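Local coordinates for putative acetyltransferase Ta0821 (Thermoplasma acidophilum DSM 1728, PDB 3C26), which belongs to the GNAT acetyltransferase family and probably transfers an acyl group to a substrate not yet established, at residues L113-W127 with V254-Y266. Residues are numbered along the deposited sequence; the frame is centred on the assembly and turned at random.
Sequences LRGKTERLRSAVYSW and VPASSLTVWEYRY. With NO3 (nitrate ion), chain C; EDO (1,2-ethanediol), chain H; NO3 (nitrate ion), chain D.
Strand 119-125 pairs antiparallel with strand 258-265 from Arg119 opposite Arg265 to Tyr125 opposite Leu259, their short axes 148° apart, with two backbone hydrogen bonds at each of the pairs Leu120-Tyr264, Ser122-Trp262 and Val124-Thr260. On the face bearing the odd-numbered residues, Arg121 and Glu263 run side by side, both extended, and their charged ends form a salt bridge. Arg121 NE gives a nearly straight bond to Glu263 OE1 at 2.8 Å, in the guanidinium plane but on the anti side of the carboxylate, while Arg121 NH1 turns to Asp82. Farther along, Leu259 lays CD1 over one face of the Tyr125 ring, 4.1 Å from Tyr125 CD1, and packs against Ala123 CB, whose small size lets the leucine come close.

On the other face Leu120 lies alongside Tyr264, its CD1 3.9 Å from Tyr264 CD1. The C-terminal Tyr266, its N bonded to Glu118 O, points its side chain across to residues 113-120: with CG anti to the carbonyl carbon (chi1 -72°), its ring takes Tyr264 CE1 over its centre, while Leu120 CG stands 4.0 Å from Tyr266 CE2. Arg114 CB packs 3.8 Å from Tyr266 CE1, which lies over one face of the guanidinium, the planes 87° apart. Tyrosine suits the place because its flat ring packs while its hydroxyl hydrogen-bonds Ile110 O of helix 101-113. An alanine in place of Tyr266 would probably leave a gap between Arg114, Leu120 and Tyr264 and deprive Ile110 O of its partner. At the opposite end Ser126 N donates to Ser258 O, and its short side chain lets OG accept from Ser258 N, standing in for a backbone carbonyl.

In this GNAT-family protein the C-terminal strand 258-265 lies between strands 119-125 and 141-153; strand 85-92 runs parallel to 119-125 on its other side, and helix 129-138 covers Val124, Thr260 and Trp262 through Leu132.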
ATOM      1  N   LEU A 113      -8.964 -17.080  27.694  1.00 22.55           N
ATOM      2  CA  LEU A 113     -10.311 -16.476  27.520  1.00 21.72           C
ATOM      3  C   LEU A 113     -11.397 -17.525  27.295  1.00 21.88           C
ATOM      4  O   LEU A 113     -12.569 -17.222  27.277  1.00 21.60           O
ATOM      5  CB  LEU A 113     -10.330 -15.428  26.411  1.00 21.75           C
ATOM      6  CG  LEU A 113      -9.531 -14.155  26.689  1.00 22.40           C
ATOM      7  CD1 LEU A 113      -9.620 -13.251  25.498  1.00 22.66           C
ATOM      8  CD2 LEU A 113     -10.025 -13.472  27.937  1.00 23.29           C
ATOM      9  N   ARG A 114     -10.979 -18.779  27.214  1.00 22.20           N
ATOM     10  CA  ARG A 114     -11.905 -19.896  27.033  1.00 22.76           C
ATOM     11  C   ARG A 114     -12.847 -19.917  28.231  1.00 21.55           C
ATOM     12  O   ARG A 114     -12.411 -20.021  29.369  1.00 22.09           O
ATOM     13  CB  ARG A 114     -11.158 -21.253  26.931  1.00 23.82           C
ATOM     14  CG  ARG A 114     -12.039 -22.455  26.406  1.00 28.96           C
ATOM     15  CD  ARG A 114     -11.269 -23.804  26.260  1.00 33.47           C
ATOM     16  NE  ARG A 114      -9.849 -23.599  25.864  1.00 40.72           N
ATOM     17  CZ  ARG A 114      -9.430 -23.462  24.602  1.00 41.69           C
ATOM     18  NH1 ARG A 114     -10.309 -23.505  23.624  1.00 43.06           N
ATOM     19  NH2 ARG A 114      -8.143 -23.263  24.312  1.00 43.89           N
ATOM     20  N   GLY A 115     -14.139 -19.779  27.961  1.00 20.97           N
ATOM     21  CA  GLY A 115     -15.168 -19.856  29.001  1.00 20.30           C
ATOM     22  C   GLY A 115     -15.581 -18.516  29.564  1.00 20.19           C
ATOM     23  O   GLY A 115     -16.559 -18.409  30.315  1.00 20.12           O
ATOM     24  N   LYS A 116     -14.810 -17.509  29.180  1.00 19.55           N
ATOM     25  CA  LYS A 116     -15.026 -16.106  29.609  1.00 20.38           C
ATOM     26  C   LYS A 116     -15.827 -15.306  28.578  1.00 21.14           C
ATOM     27  O   LYS A 116     -16.460 -14.304  28.891  1.00 20.53           O
ATOM     28  CB  LYS A 116     -13.690 -15.437  29.885  1.00 19.54           C
ATOM     29  CG  LYS A 116     -12.880 -16.155  30.952  1.00 19.49           C
ATOM     30  CD  LYS A 116     -11.617 -15.361  31.274  1.00 21.68           C
ATOM     31  CE  LYS A 116     -10.791 -16.066  32.321  1.00 22.23           C
ATOM     32  NZ  LYS A 116      -9.408 -15.524  32.404  1.00 20.84           N
ATOM     33  N   THR A 117     -15.841 -15.833  27.359  1.00 22.06           N
ATOM     34  CA  THR A 117     -16.533 -15.200  26.231  1.00 22.18           C
ATOM     35  C   THR A 117     -16.755 -16.258  25.189  1.00 22.85           C
ATOM     36  O   THR A 117     -16.123 -17.302  25.206  1.00 22.10           O
ATOM     37  CB  THR A 117     -15.682 -14.025  25.613  1.00 22.27           C
ATOM     38  OG1 THR A 117     -16.410 -13.316  24.575  1.00 23.85           O
ATOM     39  CG2 THR A 117     -14.394 -14.536  25.059  1.00 22.02           C
ATOM     40  N   GLU A 118     -17.674 -15.970  24.280  1.00 24.60           N
ATOM     41  CA  GLU A 118     -17.957 -16.847  23.143  1.00 25.33           C
ATOM     42  C   GLU A 118     -17.208 -16.422  21.871  1.00 24.65           C
ATOM     43  O   GLU A 118     -17.042 -17.215  20.950  1.00 24.18           O
ATOM     44  CB  GLU A 118     -19.446 -16.883  22.848  1.00 26.40           C
ATOM     45  CG  GLU A 118     -20.239 -17.814  23.771  1.00 29.84           C
ATOM     46  CD  GLU A 118     -19.811 -19.287  23.636  1.00 38.01           C
ATOM     47  OE1 GLU A 118     -19.417 -19.736  22.520  1.00 43.31           O
ATOM     48  OE2 GLU A 118     -19.877 -20.017  24.662  1.00 43.23           O
ATOM     49  N   ARG A 119     -16.755 -15.166  21.871  1.00 24.60           N
ATOM     50  CA  ARG A 119     -16.112 -14.522  20.707  1.00 24.17           C
ATOM     51  C   ARG A 119     -14.935 -13.610  21.001  1.00 23.18           C
ATOM     52  O   ARG A 119     -14.950 -12.774  21.916  1.00 22.66           O
ATOM     53  CB  ARG A 119     -17.147 -13.680  19.909  1.00 25.16           C
ATOM     54  CG  ARG A 119     -18.417 -14.441  19.460  1.00 26.57           C
ATOM     55  CD  ARG A 119     -19.559 -13.492  19.002  1.00 33.15           C
ATOM     56  NE  ARG A 119     -20.174 -12.817  20.160  1.00 40.85           N
ATOM     57  CZ  ARG A 119     -21.103 -11.847  20.118  1.00 44.04           C
ATOM     58  NH1 ARG A 119     -21.571 -11.377  18.963  1.00 43.82           N
ATOM     59  NH2 ARG A 119     -21.563 -11.328  21.256  1.00 42.99           N
ATOM     60  N   LEU A 120     -13.942 -13.750  20.138  1.00 21.43           N
ATOM     61  CA  LEU A 120     -12.763 -12.895  20.120  1.00 21.34           C
ATOM     62  C   LEU A 120     -12.758 -12.212  18.765  1.00 21.40           C
ATOM     63  O   LEU A 120     -13.111 -12.811  17.749  1.00 20.90           O
ATOM     64  CB  LEU A 120     -11.457 -13.686  20.246  1.00 21.27           C
ATOM     65  CG  LEU A 120     -11.310 -14.685  21.388  1.00 20.47           C
ATOM     66  CD1 LEU A 120      -9.991 -15.487  21.241  1.00 18.52           C
ATOM     67  CD2 LEU A 120     -11.444 -14.000  22.773  1.00 18.22           C
ATOM     68  N   ARG A 121     -12.363 -10.950  18.788  1.00 21.21           N
ATOM     69  CA  ARG A 121     -12.192 -10.154  17.573  1.00 21.15           C
ATOM     70  C   ARG A 121     -10.855  -9.448  17.583  1.00 21.02           C
ATOM     71  O   ARG A 121     -10.278  -9.171  18.638  1.00 19.53           O
ATOM     72  CB  ARG A 121     -13.325  -9.133  17.395  1.00 21.09           C
ATOM     73  CG  ARG A 121     -14.673  -9.751  17.325  1.00 22.16           C
ATOM     74  CD  ARG A 121     -15.734  -8.795  16.961  1.00 26.57           C
ATOM     75  NE  ARG A 121     -17.031  -9.468  16.990  1.00 26.98           N
ATOM     76  CZ  ARG A 121     -18.065  -9.118  17.751  1.00 24.05           C
ATOM     77  NH1 ARG A 121     -18.021  -8.038  18.457  1.00 22.51           N
ATOM     78  NH2 ARG A 121     -19.184  -9.819  17.722  1.00 26.78           N
ATOM     79  N   SER A 122     -10.398  -9.128  16.375  1.00 21.81           N
ATOM     80  CA  SER A 122      -9.141  -8.418  16.188  1.00 22.21           C
ATOM     81  C   SER A 122      -9.115  -7.739  14.824  1.00 22.42           C
ATOM     82  O   SER A 122      -9.664  -8.253  13.832  1.00 21.11           O
ATOM     83  CB  SER A 122      -7.943  -9.383  16.328  1.00 23.37           C
ATOM     84  OG  SER A 122      -6.708  -8.710  16.568  1.00 27.44           O
ATOM     85  N   ALA A 123      -8.398  -6.613  14.792  1.00 20.64           N
ATOM     86  CA  ALA A 123      -8.241  -5.866  13.593  1.00 21.14           C
ATOM     87  C   ALA A 123      -6.840  -6.089  13.014  1.00 21.26           C
ATOM     88  O   ALA A 123      -5.819  -5.945  13.708  1.00 21.27           O
ATOM     89  CB  ALA A 123      -8.535  -4.361  13.835  1.00 20.66           C
ATOM     90  N   VAL A 124      -6.817  -6.461  11.737  1.00 21.82           N
ATOM     91  CA  VAL A 124      -5.569  -6.740  11.004  1.00 21.45           C
ATOM     92  C   VAL A 124      -5.501  -6.004   9.651  1.00 21.15           C
ATOM     93  O   VAL A 124      -6.441  -6.032   8.886  1.00 18.51           O
ATOM     94  CB  VAL A 124      -5.392  -8.257  10.745  1.00 22.16           C
ATOM     95  CG1 VAL A 124      -4.032  -8.534  10.207  1.00 22.96           C
ATOM     96  CG2 VAL A 124      -5.695  -9.062  12.037  1.00 20.35           C
ATOM     97  N   TYR A 125      -4.395  -5.297   9.399  1.00 19.46           N
ATOM     98  CA  TYR A 125      -4.229  -4.609   8.111  1.00 20.29           C
ATOM     99  C   TYR A 125      -4.220  -5.618   6.974  1.00 20.55           C
ATOM    100  O   TYR A 125      -3.673  -6.697   7.101  1.00 20.32           O
ATOM    101  CB  TYR A 125      -2.941  -3.820   8.051  1.00 21.20           C
ATOM    102  CG  TYR A 125      -2.906  -2.513   8.809  1.00 18.56           C
ATOM    103  CD1 TYR A 125      -3.713  -1.447   8.429  1.00 23.18           C
ATOM    104  CD2 TYR A 125      -1.995  -2.306   9.826  1.00 21.86           C
ATOM    105  CE1 TYR A 125      -3.662  -0.266   9.070  1.00 20.07           C
ATOM    106  CE2 TYR A 125      -1.903  -1.083  10.453  1.00 20.00           C
ATOM    107  CZ  TYR A 125      -2.752  -0.083  10.095  1.00 21.56           C
ATOM    108  OH  TYR A 125      -2.634   1.161  10.710  1.00 20.81           O
ATOM    109  N   SER A 126      -4.846  -5.242   5.867  1.00 21.51           N
ATOM    110  CA  SER A 126      -4.978  -6.093   4.661  1.00 20.63           C
ATOM    111  C   SER A 126      -3.605  -6.482   4.074  1.00 20.98           C
ATOM    112  O   SER A 126      -3.473  -7.491   3.391  1.00 19.87           O
ATOM    113  CB  SER A 126      -5.751  -5.352   3.571  1.00 21.39           C
ATOM    114  OG  SER A 126      -5.128  -4.099   3.259  1.00 18.04           O
ATOM    115  N   TRP A 127      -2.583  -5.676   4.341  1.00 20.31           N
ATOM    116  CA  TRP A 127      -1.202  -5.964   3.825  1.00 19.45           C
ATOM    117  C   TRP A 127      -0.349  -6.796   4.789  1.00 20.08           C
ATOM    118  O   TRP A 127       0.777  -7.200   4.482  1.00 20.22           O
ATOM    119  CB  TRP A 127      -0.452  -4.656   3.532  1.00 20.24           C
ATOM    120  CG  TRP A 127      -0.476  -3.635   4.666  1.00 19.06           C
ATOM    121  CD1 TRP A 127      -1.249  -2.495   4.706  1.00 22.38           C
ATOM    122  CD2 TRP A 127       0.320  -3.606   5.846  1.00 21.03           C
ATOM    123  NE1 TRP A 127      -1.022  -1.814   5.852  1.00 20.10           N
ATOM    124  CE2 TRP A 127      -0.045  -2.447   6.567  1.00 22.42           C
ATOM    125  CE3 TRP A 127       1.297  -4.459   6.389  1.00 25.93           C
ATOM    126  CZ2 TRP A 127       0.529  -2.112   7.807  1.00 24.46           C
ATOM    127  CZ3 TRP A 127       1.890  -4.112   7.619  1.00 22.01           C
ATOM    128  CH2 TRP A 127       1.498  -2.958   8.310  1.00 25.11           C
ATOM    129  N   VAL A 254      -9.879   4.494  -5.122  1.00 29.36           N
ATOM    130  CA  VAL A 254      -9.646   3.101  -4.820  1.00 29.77           C
ATOM    131  C   VAL A 254      -8.494   3.001  -3.802  1.00 30.69           C
ATOM    132  O   VAL A 254      -7.355   3.310  -4.135  1.00 29.78           O
ATOM    133  CB  VAL A 254      -9.244   2.358  -6.062  1.00 29.45           C
ATOM    134  CG1 VAL A 254      -8.906   0.906  -5.742  1.00 30.19           C
ATOM    135  CG2 VAL A 254     -10.337   2.469  -7.110  1.00 30.77           C
ATOM    136  N   PRO A 255      -8.782   2.555  -2.559  1.00 31.67           N
ATOM    137  CA  PRO A 255      -7.708   2.462  -1.590  1.00 31.74           C
ATOM    138  C   PRO A 255      -6.763   1.293  -1.854  1.00 30.08           C
ATOM    139  O   PRO A 255      -7.127   0.293  -2.457  1.00 30.50           O
ATOM    140  CB  PRO A 255      -8.464   2.239  -0.291  1.00 32.49           C
ATOM    141  CG  PRO A 255      -9.574   1.295  -0.741  1.00 33.20           C
ATOM    142  CD  PRO A 255      -9.967   1.784  -2.122  1.00 33.19           C
ATOM    143  N   ALA A 256      -5.544   1.466  -1.400  1.00 28.75           N
ATOM    144  CA  ALA A 256      -4.507   0.475  -1.540  1.00 27.63           C
ATOM    145  C   ALA A 256      -4.600  -0.517  -0.407  1.00 27.40           C
ATOM    146  O   ALA A 256      -4.157  -1.655  -0.525  1.00 27.77           O
ATOM    147  CB  ALA A 256      -3.154   1.118  -1.541  1.00 28.33           C
ATOM    148  N   SER A 257      -5.241  -0.123   0.669  1.00 25.94           N
ATOM    149  CA  SER A 257      -5.330  -1.031   1.770  1.00 26.13           C
ATOM    150  C   SER A 257      -6.543  -0.826   2.640  1.00 24.65           C
ATOM    151  O   SER A 257      -7.271   0.130   2.500  1.00 22.28           O
ATOM    152  CB  SER A 257      -4.064  -0.940   2.626  1.00 27.42           C
ATOM    153  OG  SER A 257      -4.065   0.240   3.410  1.00 30.35           O
ATOM    154  N   SER A 258      -6.722  -1.777   3.530  1.00 23.24           N
ATOM    155  CA  SER A 258      -7.864  -1.795   4.430  1.00 24.22           C
ATOM    156  C   SER A 258      -7.549  -2.327   5.829  1.00 23.78           C
ATOM    157  O   SER A 258      -6.522  -2.979   6.079  1.00 22.76           O
ATOM    158  CB  SER A 258      -9.037  -2.594   3.830  1.00 24.46           C
ATOM    159  OG  SER A 258      -8.892  -4.004   3.896  1.00 26.04           O
ATOM    160  N   LEU A 259      -8.427  -1.952   6.741  1.00 23.05           N
ATOM    161  CA  LEU A 259      -8.427  -2.502   8.102  1.00 22.88           C
ATOM    162  C   LEU A 259      -9.486  -3.589   8.177  1.00 22.98           C
ATOM    163  O   LEU A 259     -10.684  -3.340   8.115  1.00 23.12           O
ATOM    164  CB  LEU A 259      -8.690  -1.444   9.175  1.00 23.08           C
ATOM    165  CG  LEU A 259      -8.439  -1.964  10.600  1.00 23.00           C
ATOM    166  CD1 LEU A 259      -6.944  -2.258  10.778  1.00 18.53           C
ATOM    167  CD2 LEU A 259      -8.927  -0.976  11.638  1.00 22.20           C
ATOM    168  N   THR A 260      -9.021  -4.805   8.349  1.00 22.20           N
ATOM    169  CA  THR A 260      -9.893  -5.956   8.361  1.00 21.69           C
ATOM    170  C   THR A 260     -10.177  -6.405   9.764  1.00 21.44           C
ATOM    171  O   THR A 260      -9.341  -6.232  10.654  1.00 20.29           O
ATOM    172  CB  THR A 260      -9.254  -7.142   7.552  1.00 22.55           C
ATOM    173  OG1 THR A 260      -8.132  -7.689   8.257  1.00 22.61           O
ATOM    174  CG2 THR A 260      -8.822  -6.689   6.128  1.00 22.92           C
ATOM    175  N   VAL A 261     -11.379  -6.960   9.926  1.00 20.21           N
ATOM    176  CA  VAL A 261     -11.868  -7.531  11.197  1.00 20.55           C
ATOM    177  C   VAL A 261     -12.064  -9.048  11.115  1.00 19.57           C
ATOM    178  O   VAL A 261     -12.787  -9.590  10.278  1.00 20.23           O
ATOM    179  CB  VAL A 261     -13.200  -6.834  11.691  1.00 20.42           C
ATOM    180  CG1 VAL A 261     -13.629  -7.335  13.093  1.00 19.37           C
ATOM    181  CG2 VAL A 261     -13.049  -5.348  11.647  1.00 21.60           C
ATOM    182  N   TRP A 262     -11.354  -9.705  12.020  1.00 19.45           N
ATOM    183  CA  TRP A 262     -11.382 -11.156  12.225  1.00 19.45           C
ATOM    184  C   TRP A 262     -12.061 -11.557  13.537  1.00 19.34           C
ATOM    185  O   TRP A 262     -11.961 -10.877  14.558  1.00 20.20           O
ATOM    186  CB  TRP A 262      -9.957 -11.695  12.162  1.00 20.48           C
ATOM    187  CG  TRP A 262      -9.362 -11.550  10.782  1.00 22.47           C
ATOM    188  CD1 TRP A 262      -9.000 -10.378  10.181  1.00 20.54           C
ATOM    189  CD2 TRP A 262      -9.111 -12.589   9.814  1.00 23.90           C
ATOM    190  NE1 TRP A 262      -8.518 -10.618   8.912  1.00 22.40           N
ATOM    191  CE2 TRP A 262      -8.583 -11.961   8.655  1.00 21.39           C
ATOM    192  CE3 TRP A 262      -9.264 -13.980   9.815  1.00 24.59           C
ATOM    193  CZ2 TRP A 262      -8.197 -12.675   7.531  1.00 21.47           C
ATOM    194  CZ3 TRP A 262      -8.902 -14.696   8.677  1.00 22.75           C
ATOM    195  CH2 TRP A 262      -8.376 -14.046   7.547  1.00 22.67           C
ATOM    196  N   GLU A 263     -12.778 -12.663  13.471  1.00 19.05           N
ATOM    197  CA  GLU A 263     -13.454 -13.235  14.600  1.00 19.47           C
ATOM    198  C   GLU A 263     -13.220 -14.741  14.769  1.00 20.07           C
ATOM    199  O   GLU A 263     -13.130 -15.544  13.807  1.00 20.38           O
ATOM    200  CB  GLU A 263     -14.975 -12.887  14.544  1.00 18.82           C
ATOM    201  CG  GLU A 263     -15.819 -13.381  15.691  1.00 20.92           C
ATOM    202  CD  GLU A 263     -17.290 -12.987  15.498  1.00 26.46           C
ATOM    203  OE1 GLU A 263     -17.577 -11.783  15.548  1.00 28.06           O
ATOM    204  OE2 GLU A 263     -18.141 -13.870  15.231  1.00 27.94           O
ATOM    205  N   TYR A 264     -13.030 -15.056  16.039  1.00 20.90           N
ATOM    206  CA  TYR A 264     -12.825 -16.393  16.584  1.00 20.83           C
ATOM    207  C   TYR A 264     -14.033 -16.745  17.486  1.00 22.86           C
ATOM    208  O   TYR A 264     -14.482 -15.955  18.339  1.00 21.60           O
ATOM    209  CB  TYR A 264     -11.560 -16.439  17.411  1.00 20.39           C
ATOM    210  CG  TYR A 264     -11.268 -17.792  18.061  1.00 21.13           C
ATOM    211  CD1 TYR A 264     -11.959 -18.206  19.206  1.00 22.49           C
ATOM    212  CD2 TYR A 264     -10.339 -18.671  17.498  1.00 19.61           C
ATOM    213  CE1 TYR A 264     -11.692 -19.453  19.789  1.00 20.66           C
ATOM    214  CE2 TYR A 264     -10.080 -19.898  18.060  1.00 24.58           C
ATOM    215  CZ  TYR A 264     -10.758 -20.282  19.218  1.00 24.09           C
ATOM    216  OH  TYR A 264     -10.508 -21.534  19.748  1.00 24.06           O
ATOM    217  N   ARG A 265     -14.552 -17.948  17.269  1.00 23.34           N
ATOM    218  CA  ARG A 265     -15.673 -18.476  18.077  1.00 24.98           C
ATOM    219  C   ARG A 265     -15.284 -19.704  18.869  1.00 24.60           C
ATOM    220  O   ARG A 265     -14.770 -20.640  18.316  1.00 25.67           O
ATOM    221  CB  ARG A 265     -16.802 -18.904  17.161  1.00 25.89           C
ATOM    222  CG  ARG A 265     -17.493 -17.764  16.445  1.00 29.85           C
ATOM    223  CD  ARG A 265     -18.564 -17.159  17.324  1.00 36.22           C
ATOM    224  NE  ARG A 265     -19.833 -16.945  16.615  1.00 38.19           N
ATOM    225  CZ  ARG A 265     -20.982 -17.553  16.915  1.00 37.92           C
ATOM    226  NH1 ARG A 265     -21.082 -18.409  17.929  1.00 40.12           N
ATOM    227  NH2 ARG A 265     -22.058 -17.266  16.218  1.00 37.53           N
ATOM    228  N   TYR A 266     -15.557 -19.694  20.156  1.00 23.92           N
ATOM    229  CA  TYR A 266     -15.337 -20.894  20.975  1.00 23.31           C
ATOM    230  C   TYR A 266     -16.362 -21.990  20.692  1.00 23.78           C
ATOM    231  O   TYR A 266     -16.098 -23.167  20.999  1.00 22.58           O
ATOM    232  CB  TYR A 266     -15.306 -20.576  22.455  1.00 22.89           C
ATOM    233  CG  TYR A 266     -14.059 -19.861  22.855  1.00 22.05           C
ATOM    234  CD1 TYR A 266     -12.894 -20.559  23.136  1.00 20.49           C
ATOM    235  CD2 TYR A 266     -14.028 -18.491  22.914  1.00 20.69           C
ATOM    236  CE1 TYR A 266     -11.759 -19.908  23.476  1.00 19.14           C
ATOM    237  CE2 TYR A 266     -12.897 -17.831  23.302  1.00 16.17           C
ATOM    238  CZ  TYR A 266     -11.770 -18.536  23.578  1.00 15.17           C
ATOM    239  OH  TYR A 266     -10.633 -17.879  23.963  1.00 17.56           O
ATOM    240  OXT TYR A 266     -17.457 -21.732  20.159  1.00 24.46           O
TER
HETATM  241  N   NO3 C 267     -19.938 -13.311  23.675  1.00 37.70           N
HETATM  242  O1  NO3 C 267     -19.753 -13.931  24.894  1.00 36.60           O
HETATM  243  O2  NO3 C 267     -21.052 -12.515  23.475  1.00 39.66           O
HETATM  244  O3  NO3 C 267     -19.051 -13.471  22.627  1.00 38.70           O
HETATM  245  C1  EDO H 272      -2.216  -3.956  -0.419  1.00 43.64           C
HETATM  246  O1  EDO H 272      -1.851  -2.760   0.291  1.00 43.81           O
HETATM  247  C2  EDO H 272      -2.727  -4.994   0.560  1.00 42.66           C
HETATM  248  O2  EDO H 272      -3.980  -4.478   0.951  1.00 41.66           O
HETATM  249  N   NO3 D 268      -3.651  -9.255  15.780  1.00 47.62           N
HETATM  250  O1  NO3 D 268      -3.502  -9.177  17.157  1.00 47.15           O
HETATM  251  O2  NO3 D 268      -4.485  -8.346  15.116  1.00 46.53           O
HETATM  252  O3  NO3 D 268      -2.927 -10.214  15.058  1.00 48.85           O
HETATM  253  O   HOH W   1      -2.520   0.656   5.663  1.00 25.68           O